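Local coordinates for E3 ubiquitin-protein ligase HERC2 (Homo sapiens, PDB 4L1M) that probably attaches ubiquitin to target proteins as a HECT-type E3 ligase, with this RCC1-like beta-propeller domain probably serving in binding to other proteins, at residues I272-T275 and Q279-S282; E306-K311 and H333-N338. All coordinates share one frame; numbering follows the deposited sequence.

Contact 1. Residues I272-T275 and Q279-S282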
loop_
_atom_site.group_PDB
_atom_site.type_symbol
_atom_site.label_atom_id
_atom_site.label_comp_id
_atom_site.label_asym_id
_atom_site.label_seq_id
_atom_site.Cartn_x
_atom_site.Cartn_y
_atom_site.Cartn_z
ATOM N N ILE A 272 -4.195 7.734 5.605
ATOM C CA ILE A 272 -5.118 8.154 4.572
ATOM C C ILE A 272 -6.400 7.313 4.663
ATOM O O ILE A 272 -6.340 6.104 4.867
ATOM C CB ILE A 272 -4.500 7.861 3.199
ATOM C CG1 ILE A 272 -3.274 8.733 2.944
ATOM C CG2 ILE A 272 -5.534 8.034 2.082
ATOM C CD1 ILE A 272 -3.643 10.148 2.555
ATOM N N ALA A 273 -7.544 7.938 4.445
ATOM C CA ALA A 273 -8.784 7.215 4.267
ATOM C C ALA A 273 -9.522 7.756 3.061
ATOM O O ALA A 273 -9.476 8.953 2.780
ATOM C CB ALA A 273 -9.646 7.372 5.486
ATOM N N LEU A 274 -10.250 6.874 2.391
ATOM C CA LEU A 274 -10.945 7.200 1.176
ATOM C C LEU A 274 -12.390 6.748 1.311
ATOM O O LEU A 274 -12.636 5.611 1.663
ATOM C CB LEU A 274 -10.261 6.444 0.037
ATOM C CG LEU A 274 -10.928 6.482 -1.323
ATOM C CD1 LEU A 274 -11.060 7.914 -1.813
ATOM C CD2 LEU A 274 -10.122 5.649 -2.281
ATOM N N THR A 275 -13.347 7.628 1.032
ATOM C CA THR A 275 -14.773 7.269 1.153
ATOM C C THR A 275 -15.317 6.638 -0.123
ATOM O O THR A 275 -14.724 6.758 -1.177
ATOM C CB THR A 275 -15.652 8.482 1.509
ATOM O OG1 THR A 275 -15.651 9.437 0.442
ATOM C CG2 THR A 275 -15.167 9.125 2.739
ATOM N N GLN A 279 -14.215 11.126 -1.326
ATOM C CA GLN A 279 -13.494 12.071 -0.502
ATOM C C GLN A 279 -12.293 11.404 0.153
ATOM O O GLN A 279 -12.303 10.199 0.408
ATOM C CB GLN A 279 -14.412 12.654 0.547
ATOM C CG GLN A 279 -15.544 13.450 -0.042
ATOM C CD GLN A 279 -16.153 14.294 1.053
ATOM O OE1 GLN A 279 -16.436 13.796 2.148
ATOM N NE2 GLN A 279 -16.288 15.590 0.799
ATOM N N VAL A 280 -11.267 12.208 0.419
ATOM C CA VAL A 280 -9.982 11.732 0.985
ATOM C C VAL A 280 -9.661 12.470 2.264
ATOM O O VAL A 280 -9.807 13.692 2.334
ATOM C CB VAL A 280 -8.814 12.010 0.027
ATOM C CG1 VAL A 280 -7.538 11.398 0.556
ATOM C CG2 VAL A 280 -9.124 11.467 -1.365
ATOM N N TYR A 281 -9.247 11.736 3.292
ATOM C CA TYR A 281 -8.819 12.354 4.528
ATOM C C TYR A 281 -7.409 11.949 4.766
ATOM O O TYR A 281 -7.047 10.797 4.560
ATOM C CB TYR A 281 -9.703 11.922 5.694
ATOM C CG TYR A 281 -11.126 12.449 5.609
ATOM C CD1 TYR A 281 -12.021 11.931 4.670
ATOM C CD2 TYR A 281 -11.585 13.453 6.475
ATOM C CE1 TYR A 281 -13.316 12.390 4.583
ATOM C CE2 TYR A 281 -12.888 13.923 6.389
ATOM C CZ TYR A 281 -13.746 13.394 5.439
ATOM O OH TYR A 281 -15.030 13.836 5.330
ATOM N N SER A 282 -6.591 12.891 5.211
ATOM C CA SER A 282 -5.211 12.564 5.612
ATOM C C SER A 282 -4.923 13.159 6.976
ATOM O O SER A 282 -5.457 14.211 7.344
ATOM C CB SER A 282 -4.200 13.080 4.588
ATOM O OG SER A 282 -4.212 14.496 4.531
#

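Contact 2. Residues E306-K311 and H333-N338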
loop_
_atom_site.group_PDB
_atom_site.type_symbol
_atom_site.label_atom_id
_atom_site.label_comp_id
_atom_site.label_asym_id
_atom_site.label_seq_id
_atom_site.Cartn_x
_atom_site.Cartn_y
_atom_site.Cartn_z
ATOM N N GLU A 306 -8.943 19.245 1.110
ATOM C CA GLU A 306 -9.789 20.196 0.363
ATOM C C GLU A 306 -9.395 20.294 -1.119
ATOM O O GLU A 306 -10.254 20.435 -1.990
ATOM C CB GLU A 306 -9.803 21.602 1.013
ATOM C CG GLU A 306 -10.587 21.737 2.340
ATOM C CD GLU A 306 -10.732 23.186 2.846
ATOM N N GLY A 307 -8.107 20.171 -1.409
ATOM C CA GLY A 307 -7.636 20.261 -2.798
ATOM C C GLY A 307 -8.256 19.265 -3.787
ATOM O O GLY A 307 -8.129 19.443 -4.983
ATOM N N LEU A 308 -8.882 18.200 -3.274
ATOM C CA LEU A 308 -9.543 17.184 -4.095
ATOM C C LEU A 308 -11.081 17.220 -4.039
ATOM O O LEU A 308 -11.726 16.467 -4.758
ATOM C CB LEU A 308 -9.054 15.787 -3.700
ATOM C CG LEU A 308 -7.550 15.516 -3.827
ATOM C CD1 LEU A 308 -7.188 14.119 -3.322
ATOM C CD2 LEU A 308 -7.052 15.679 -5.255
ATOM N N GLN A 309 -11.665 18.060 -3.184
ATOM C CA GLN A 309 -13.116 18.260 -3.217
ATOM C C GLN A 309 -13.506 18.667 -4.635
ATOM O O GLN A 309 -12.762 19.376 -5.307
ATOM C CB GLN A 309 -13.571 19.335 -2.221
ATOM N N GLY A 310 -14.655 18.189 -5.090
ATOM C CA GLY A 310 -15.062 18.365 -6.477
ATOM C C GLY A 310 -14.691 17.172 -7.342
ATOM O O GLY A 310 -15.378 16.872 -8.312
ATOM N N LYS A 311 -13.609 16.488 -6.997
ATOM C CA LYS A 311 -13.204 15.310 -7.730
ATOM C C LYS A 311 -13.651 14.083 -6.959
ATOM O O LYS A 311 -13.673 14.074 -5.741
ATOM C CB LYS A 311 -11.692 15.303 -7.951
ATOM C CG LYS A 311 -11.163 16.583 -8.607
ATOM C CD LYS A 311 -11.642 16.744 -10.051
ATOM C CE LYS A 311 -11.291 18.125 -10.620
ATOM N NZ LYS A 311 -10.001 18.206 -11.365
ATOM N N HIS A 333 -3.771 13.034 -9.689
ATOM C CA HIS A 333 -3.303 14.151 -8.843
ATOM C C HIS A 333 -2.160 13.679 -7.962
ATOM O O HIS A 333 -2.092 12.515 -7.594
ATOM C CB HIS A 333 -4.447 14.622 -7.969
ATOM C CG HIS A 333 -5.569 15.251 -8.737
ATOM N ND1 HIS A 333 -5.923 16.574 -8.578
ATOM C CD2 HIS A 333 -6.414 14.747 -9.672
ATOM C CE1 HIS A 333 -6.928 16.861 -9.386
ATOM N NE2 HIS A 333 -7.246 15.770 -10.064
ATOM N N SER A 334 -1.262 14.579 -7.610
ATOM C CA SER A 334 -0.203 14.229 -6.664
ATOM C C SER A 334 0.097 15.384 -5.719
ATOM O O SER A 334 -0.247 16.523 -5.993
ATOM C CB SER A 334 1.067 13.841 -7.405
ATOM O OG SER A 334 1.737 14.990 -7.899
ATOM N N TRP A 335 0.755 15.072 -4.617
ATOM C CA TRP A 335 1.221 16.080 -3.651
ATOM C C TRP A 335 2.294 15.478 -2.764
ATOM O O TRP A 335 2.467 14.258 -2.723
ATOM C CB TRP A 335 0.063 16.591 -2.770
ATOM C CG TRP A 335 -0.454 15.562 -1.832
ATOM C CD1 TRP A 335 -0.041 15.348 -0.579
ATOM C CD2 TRP A 335 -1.485 14.611 -2.088
ATOM N NE1 TRP A 335 -0.753 14.327 -0.007
ATOM C CE2 TRP A 335 -1.653 13.860 -0.924
ATOM C CE3 TRP A 335 -2.306 14.341 -3.184
ATOM C CZ2 TRP A 335 -2.592 12.838 -0.818
ATOM C CZ3 TRP A 335 -3.243 13.319 -3.075
ATOM C CH2 TRP A 335 -3.365 12.574 -1.899
ATOM N N GLY A 336 2.984 16.349 -2.036
ATOM C CA GLY A 336 3.941 15.914 -1.034
ATOM C C GLY A 336 5.372 16.227 -1.394
ATOM O O GLY A 336 5.664 17.231 -2.049
ATOM N N SER A 337 6.277 15.371 -0.930
ATOM C CA SER A 337 7.700 15.647 -1.032
ATOM C C SER A 337 8.144 15.560 -2.481
ATOM O O SER A 337 7.614 14.758 -3.254
ATOM C CB SER A 337 8.491 14.669 -0.153
ATOM O OG SER A 337 9.876 14.701 -0.454
ATOM N N ASN A 338 9.118 16.396 -2.841
ATOM C CA ASN A 338 9.699 16.377 -4.180
ATOM C C ASN A 338 11.231 16.438 -4.139
ATOM O O ASN A 338 11.867 16.982 -5.052
ATOM C CB ASN A 338 9.130 17.528 -5.011
ATOM C CG ASN A 338 9.340 17.337 -6.506
ATOM O OD1 ASN A 338 9.365 16.218 -7.001
ATOM N ND2 ASN A 338 9.489 18.446 -7.233
#

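Contact 1. Residues I272-T275 and Q279-S282
Strands 272-275 and 280-282 run antiparallel at 164°, their axes 4.7 Å apart. A273 and Y281 form the hydrogen-bonded pair: A273 N reaches Y281 O at 2.9 Å, and Y281 N returns to A273 O at 2.8 Å. One rung further toward the turn, T275 N gives a nearly straight bond (168°) to Q279 O, and the T275 hydroxyl closes the end of the ladder, its OG1 accepting Q279 N at 2.8 Å. That hydroxyl stands between its own backbone N and carbonyl carbon (chi1 66°), which turns it across to the other strand; OG1 also hydrogen-bonds D277 of the intervening turn, so two partners fix its rotation. I272, L274, V280 and S282 share one face of the sheet. There the side chains of L274 and V280 pass at a slant, L274 CD1 lying 4.1 Å from V280 CG2, while I272 sends CD1 over to S282 CB at 3.6 Å. V313 and V316 of strand 313-318 pack on this face, and S282 OG hydrogen-bonds L291 O. A273 and Y281 lie on the other face, where the methyl CG2 of T275 approaches Y281 CE1 obliquely at 4.2 Å. This is a beta hairpin with a short connection, its end closed by a threonine hydroxyl, joining the two middle strands of a four-stranded blade in the RCC1-like propeller.

Contact 2. Residues E306-K311 and H333-N338
L308 lays its forked end against H333 and W335, one methyl to each ring. CD2 lies 3.6 Å from H333 ND1 and almost as near to CG of the same imidazole, approaching at a slant, while CD1 meets the six-membered part of the indole at W335 CZ3, 4.0 Å away. With chi2 at 177°, CD1 continues the line of the chain to reach the tryptophan, and CD2 branches off to the histidine. The leucine side chain runs opposite to that of the histidine and roughly at a right angle to that of the tryptophan.

K311 comes to the imidazole from another direction. Its chain bends at chi2 (-67°) and again at chi4 (93°), which brings NZ to the ring edge, in the ring plane beyond CE1 and NE2, 3.9 Å from H333 CE1. The ammonium is therefore not stacked over the ring; E331 links the two residues, its OE2 forming a salt bridge with K311 NZ and a hydrogen bond with H333 NE2. This shared carboxylate probably steadies both groups and offsets the lysine charge beside the ring. On the five-membered ring, away from the leucine, W335 NE1 hydrogen-bonds R290 O, and P354 of strand 354-356 packs against both L308 and W335.

L308 and K311 stand at the two ends of a type II turn that starts on L308, the last residue of the 3-10 segment 306-308. H333 and W335 point to the same side of their strand, with S334 between them directed away. The arrangement is the linker between two blades folded against the third strand of the blade it leads into, in the RCC1-like beta-propeller.

In the fold
Contact 1 comes first along the chain and is complete before contact 2 opens; their centres lie about 11 Å apart, on the same side of the chain's centre. Contact 1 lies within one blade, between strands 270-275 and 280-284. Contact 2 begins in the linker leaving that blade's outermost strand, 302-304, and ends on strand 332-335 of the following blade. The two meet where V280 CG2 packs on L308 CD1 at 3.8 Å. Through L308 the linker therefore touches both the blade it leaves, at its hairpin, and the blade it enters in the propeller ring.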